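Local coordinates for protein Phospholipase/Carboxylesterase (Dyadobacter fermentans, PDB 4H0C) that probably hydrolyses carboxylic ester bonds, and possibly the thioester of palmitoylated proteins, at residues G96-A99 against E100-Y103; M68-V71 against Q72-Q75. All coordinates share one frame; numbering follows the deposited sequence.

Both contacts are local turns in an alpha/beta hydrolase, and they flank one helix. Following the chain from the N terminus, strand 50-55 leads into a long loop, and contact 2 (68-71 with 72-75) coils its last part into a short 3-10 turn just before helix 77-94. Helix 77-94 follows, and contact 1 (96-99 with 100-103) turns the chain from its C-terminal end into strand 102-107. The two turns therefore come in series, neither nested nor crossed. The centres of contact 1 and contact 2 are about 31 Å apart, on opposite sides of the centre of the chain. They do not touch; their nearest atoms are about 22 Å apart.

Contact 1 (G96-A99 against E100-Y103); sequences GIPA and EQIY
Pro-98 and Ala-99 hand their carbonyls to Gln-101 and Ile-102, two successive i to i+3 bonds that wind the chain through one short 3-10 turn before it straightens into a strand. Gln-101 N reaches Pro-98 O at 2.9 Å and Ile-102 N reaches Ala-99 O at 2.9 Å. Gly-96, at positive phi, ends helix 77-94 in a Schellman motif; a CB here would press against the preceding carbonyl O, so a residue without one fits. Ile-97 faces inward: its CG2 lies 4.1 Å from Ile-102 CG1 and touches Gln-101 CB at 3.9 Å, the Ile-97 and Gln-101 side chains crossing at about a right angle, and it also packs on Ile-92 and Val-18. A branched apolar residue suits this buried spot. With CG1 anti to the carbonyl carbon (chi1 -61°) and the chain extended at chi2, Ile-102 brings CD1 to 3.7 Å from Ala-99 CA. Pro-98, exposed and with no N-H to satisfy, lays its ring alongside Gln-101, CG to CG at 4.0 Å, before the glutamine chain bends off at chi2. Glu-100 is exposed, and its OE1 makes a long, weak ion pair with Lys-124 NZ. Tyr-103 continues the strand, its backbone bonded to Ala-24 and Val-26. The whole is an alpha-to-beta connection of the alpha/beta hydrolase fold, delivering the chain into strand 102-107, whose end carries the probable nucleophile elbow.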
ATOM      1  N   GLY A  96     -20.242  -5.743  -1.628  1.00 20.51           N
ATOM      2  CA  GLY A  96     -20.327  -6.965  -2.440  1.00 18.98           C
ATOM      3  C   GLY A  96     -19.137  -7.273  -3.354  1.00 18.34           C
ATOM      4  O   GLY A  96     -19.244  -8.127  -4.246  1.00 21.51           O
ATOM      5  N   ILE A  97     -18.012  -6.589  -3.136  1.00 15.92           N
ATOM      6  CA  ILE A  97     -16.779  -6.866  -3.886  1.00 15.93           C
ATOM      7  C   ILE A  97     -15.887  -7.692  -2.975  1.00 16.35           C
ATOM      8  O   ILE A  97     -15.440  -7.187  -1.926  1.00 17.61           O
ATOM      9  CB  ILE A  97     -16.079  -5.572  -4.373  1.00 14.31           C
ATOM     10  CG1 ILE A  97     -17.022  -4.840  -5.352  1.00 17.31           C
ATOM     11  CG2 ILE A  97     -14.700  -5.876  -4.994  1.00 15.98           C
ATOM     12  CD1 ILE A  97     -16.554  -3.475  -5.815  1.00 16.97           C
ATOM     13  N   PRO A  98     -15.636  -8.961  -3.364  1.00 16.48           N
ATOM     14  CA  PRO A  98     -14.818  -9.883  -2.565  1.00 17.90           C
ATOM     15  C   PRO A  98     -13.350  -9.469  -2.548  1.00 17.46           C
ATOM     16  O   PRO A  98     -12.885  -8.794  -3.479  1.00 16.81           O
ATOM     17  CB  PRO A  98     -14.983 -11.214  -3.300  1.00 22.57           C
ATOM     18  CG  PRO A  98     -15.201 -10.818  -4.710  1.00 23.95           C
ATOM     19  CD  PRO A  98     -16.068  -9.586  -4.629  1.00 20.19           C
ATOM     20  N   ALA A  99     -12.623  -9.881  -1.509  1.00 16.35           N
ATOM     21  CA  ALA A  99     -11.214  -9.458  -1.345  1.00 13.89           C
ATOM     22  C   ALA A  99     -10.353  -9.837  -2.547  1.00 13.44           C
ATOM     23  O   ALA A  99      -9.410  -9.114  -2.887  1.00 14.98           O
ATOM     24  CB  ALA A  99     -10.640 -10.037  -0.049  1.00 20.89           C
ATOM     25  N   GLU A 100     -10.691 -10.929  -3.226  1.00 16.98           N
ATOM     26  CA  GLU A 100      -9.919 -11.356  -4.396  1.00 17.11           C
ATOM     27  C   GLU A 100     -10.040 -10.430  -5.622  1.00 14.65           C
ATOM     28  O   GLU A 100      -9.267 -10.573  -6.588  1.00 15.32           O
ATOM     29  CB  GLU A 100     -10.219 -12.813  -4.774  1.00 21.70           C
ATOM     30  CG  GLU A 100     -11.585 -13.013  -5.385  1.00 24.26           C
ATOM     31  CD  GLU A 100     -11.750 -14.394  -5.968  1.00 36.95           C
ATOM     32  OE1 GLU A 100     -10.827 -15.234  -5.826  1.00 45.97           O
ATOM     33  OE2 GLU A 100     -12.806 -14.636  -6.578  1.00 43.35           O
ATOM     34  N   GLN A 101     -10.971  -9.468  -5.550  1.00 13.84           N
ATOM     35  CA  GLN A 101     -11.130  -8.420  -6.556  1.00 14.70           C
ATOM     36  C   GLN A 101     -10.750  -7.054  -5.977  1.00 13.49           C
ATOM     37  O   GLN A 101     -11.074  -6.024  -6.578  1.00 14.71           O
ATOM     38  CB  GLN A 101     -12.573  -8.365  -7.077  1.00 18.85           C
ATOM     39  CG  GLN A 101     -13.045  -9.621  -7.800  1.00 21.05           C
ATOM     40  CD  GLN A 101     -12.130 -10.033  -8.939  1.00 29.48           C
ATOM     41  OE1 GLN A 101     -11.496  -9.200  -9.593  1.00 30.01           O
ATOM     42  NE2 GLN A 101     -12.066 -11.334  -9.190  1.00 37.04           N
ATOM     43  N   ILE A 102     -10.065  -7.043  -4.824  1.00 14.16           N
ATOM     44  CA  ILE A 102      -9.630  -5.788  -4.206  1.00 13.19           C
ATOM     45  C   ILE A 102      -8.133  -5.660  -4.415  1.00 12.27           C
ATOM     46  O   ILE A 102      -7.362  -6.607  -4.130  1.00 14.45           O
ATOM     47  CB  ILE A 102      -9.996  -5.664  -2.695  1.00 12.98           C
ATOM     48  CG1 ILE A 102     -11.518  -5.704  -2.490  1.00 14.40           C
ATOM     49  CG2 ILE A 102      -9.431  -4.354  -2.127  1.00 13.40           C
ATOM     50  CD1 ILE A 102     -11.975  -5.818  -1.031  1.00 14.76           C
ATOM     51  N   TYR A 103      -7.742  -4.511  -4.961  1.00 12.06           N
ATOM     52  CA  TYR A 103      -6.347  -4.175  -5.254  1.00  9.60           C
ATOM     53  C   TYR A 103      -5.884  -3.093  -4.306  1.00 11.44           C
ATOM     54  O   TYR A 103      -6.712  -2.376  -3.736  1.00 12.03           O
ATOM     55  CB  TYR A 103      -6.247  -3.675  -6.694  1.00 11.75           C
ATOM     56  CG  TYR A 103      -6.582  -4.730  -7.720  1.00 11.43           C
ATOM     57  CD1 TYR A 103      -7.909  -5.177  -7.901  1.00 13.42           C
ATOM     58  CD2 TYR A 103      -5.582  -5.315  -8.490  1.00 13.45           C
ATOM     59  CE1 TYR A 103      -8.215  -6.152  -8.847  1.00 14.06           C
ATOM     60  CE2 TYR A 103      -5.879  -6.284  -9.437  1.00 14.07           C
ATOM     61  CZ  TYR A 103      -7.190  -6.702  -9.619  1.00 16.07           C
ATOM     62  OH  TYR A 103      -7.445  -7.692 -10.558  1.00 21.33           O
TER

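Contact 2 (M68-V71 against Q72-Q75); sequences MAPV and QQNQ
Gln-73 N and Asn-74 N turn back to the carbonyls three residues earlier, Gln-73 N to Pro-70 O (2.8 Å) and Asn-74 N to Val-71 O (2.8 Å). Val-71 opens this short 3-10 coil, and Pro-70, just before it, supplies the first acceptor. Proline fits the start of such a turn, where no N-H is needed and its ring already fixes phi. Gln-73, extended beyond CG (chi2 169°), runs alongside that ring, and its amide lies beside it, OE1 3.7 Å from Pro-70 CD and NE2 near CG. The Asn-74 amide reaches Ala-69: ND2 lies 4.0 Å from Ala-69 CB, and one water joins the two residues, giving a hydrogen to Ala-69 O at 2.6 Å and accepting one from Asn-74 ND2 at 3.0 Å. The same amide binds Ser-66 O through ND2 and Tyr-65 N through OD1. Gln-75 curls its CG to 3.4 Å from Val-71 O, while its OE1 accepts from Asp-79 N in the first turn of helix 77-94. With both ends of its buried amide engaged, Asn-74 is held in one orientation; polar bonds, more than apolar burial, thus appear to set the shape of this surface turn.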
HETATM    1  N   MSE A  68      11.142   3.047   9.392  1.00 15.80           N
HETATM    2  CA  MSE A  68      12.103   2.232  10.125  1.00 17.34           C
HETATM    3  C   MSE A  68      12.525   2.740  11.516  1.00 14.41           C
HETATM    4  O   MSE A  68      13.470   2.218  12.110  1.00 15.72           O
HETATM    5  CB  MSE A  68      13.292   1.913   9.244  1.00 19.29           C
HETATM    6  CG  MSE A  68      12.854   0.824   8.245  1.00 22.40           C
HETATM    7 SE   MSE A  68      14.270   0.280   7.172  0.75 30.35          SE
HETATM    8  CE  MSE A  68      14.915   2.044   6.784  1.00 26.09           C
ATOM      9  N   ALA A  69      11.824   3.746  12.029  1.00 13.89           N
ATOM     10  CA  ALA A  69      11.953   4.090  13.441  1.00 15.01           C
ATOM     11  C   ALA A  69      11.477   2.908  14.316  1.00 15.29           C
ATOM     12  O   ALA A  69      10.624   2.103  13.882  1.00 15.56           O
ATOM     13  CB  ALA A  69      11.131   5.331  13.774  1.00 17.15           C
ATOM     14  N   PRO A  70      11.999   2.802  15.557  1.00 15.56           N
ATOM     15  CA  PRO A  70      11.377   1.847  16.513  1.00 18.14           C
ATOM     16  C   PRO A  70       9.883   2.002  16.480  1.00 18.20           C
ATOM     17  O   PRO A  70       9.366   3.108  16.660  1.00 18.73           O
ATOM     18  CB  PRO A  70      11.921   2.287  17.865  1.00 17.07           C
ATOM     19  CG  PRO A  70      13.257   2.897  17.521  1.00 16.13           C
ATOM     20  CD  PRO A  70      13.109   3.561  16.171  1.00 15.45           C
ATOM     21  N   VAL A  71       9.188   0.903  16.234  1.00 17.20           N
ATOM     22  CA  VAL A  71       7.786   0.996  15.851  1.00 17.23           C
ATOM     23  C   VAL A  71       6.927   1.694  16.915  1.00 17.92           C
ATOM     24  O   VAL A  71       5.962   2.418  16.579  1.00 17.59           O
ATOM     25  CB  VAL A  71       7.215  -0.358  15.411  1.00 17.63           C
ATOM     26  CG1 VAL A  71       7.105  -1.326  16.598  1.00 16.59           C
ATOM     27  CG2 VAL A  71       5.873  -0.144  14.723  1.00 18.05           C
ATOM     28  N   GLN A  72       7.280   1.503  18.188  1.00 17.10           N
ATOM     29  CA  GLN A  72       6.512   2.162  19.254  1.00 18.78           C
ATOM     30  C   GLN A  72       6.488   3.694  19.116  1.00 16.12           C
ATOM     31  O   GLN A  72       5.536   4.339  19.570  1.00 18.61           O
ATOM     32  CB  GLN A  72       6.937   1.697  20.655  1.00 22.39           C
ATOM     33  CG  GLN A  72       6.505   0.260  20.976  1.00 27.56           C
ATOM     34  CD  GLN A  72       5.016  -0.022  20.690  1.00 35.84           C
ATOM     35  OE1 GLN A  72       4.126   0.725  21.129  1.00 39.11           O
ATOM     36  NE2 GLN A  72       4.742  -1.110  19.960  1.00 34.20           N
ATOM     37  N   GLN A  73       7.511   4.269  18.476  1.00 16.86           N
ATOM     38  CA  GLN A  73       7.570   5.729  18.269  1.00 15.62           C
ATOM     39  C   GLN A  73       6.576   6.192  17.219  1.00 15.09           C
ATOM     40  O   GLN A  73       6.246   7.376  17.159  1.00 15.92           O
ATOM     41  CB  GLN A  73       8.998   6.198  17.944  1.00 15.51           C
ATOM     42  CG  GLN A  73       9.934   6.058  19.139  1.00 16.99           C
ATOM     43  CD  GLN A  73      11.384   6.253  18.771  1.00 21.02           C
ATOM     44  OE1 GLN A  73      11.710   6.607  17.640  1.00 18.86           O
ATOM     45  NE2 GLN A  73      12.277   6.016  19.741  1.00 29.82           N
ATOM     46  N   ASN A  74       6.079   5.244  16.423  1.00 14.74           N
ATOM     47  CA  ASN A  74       5.065   5.502  15.385  1.00 12.72           C
ATOM     48  C   ASN A  74       3.676   5.101  15.803  1.00 15.84           C
ATOM     49  O   ASN A  74       2.742   5.147  14.992  1.00 16.99           O
ATOM     50  CB  ASN A  74       5.432   4.818  14.060  1.00 13.60           C
ATOM     51  CG  ASN A  74       6.357   5.688  13.210  1.00 14.52           C
ATOM     52  OD1 ASN A  74       6.160   6.910  13.127  1.00 17.00           O
ATOM     53  ND2 ASN A  74       7.347   5.070  12.560  1.00 14.21           N
ATOM     54  N   GLN A  75       3.551   4.710  17.070  1.00 17.22           N
ATOM     55  CA  GLN A  75       2.276   4.273  17.646  1.00 16.27           C
ATOM     56  C   GLN A  75       1.774   5.340  18.608  1.00 17.40           C
ATOM     57  O   GLN A  75       2.588   5.970  19.296  1.00 20.15           O
ATOM     58  CB  GLN A  75       2.466   2.942  18.377  1.00 17.11           C
ATOM     59  CG  GLN A  75       2.732   1.763  17.451  1.00 16.15           C
ATOM     60  CD  GLN A  75       1.533   1.387  16.589  1.00 18.11           C
ATOM     61  OE1 GLN A  75       0.546   2.130  16.493  1.00 17.72           O
ATOM     62  NE2 GLN A  75       1.615   0.225  15.950  1.00 20.01           N
TER
HETATM   63  O   HOH W   1       8.355   2.200  12.533  1.00 16.80           O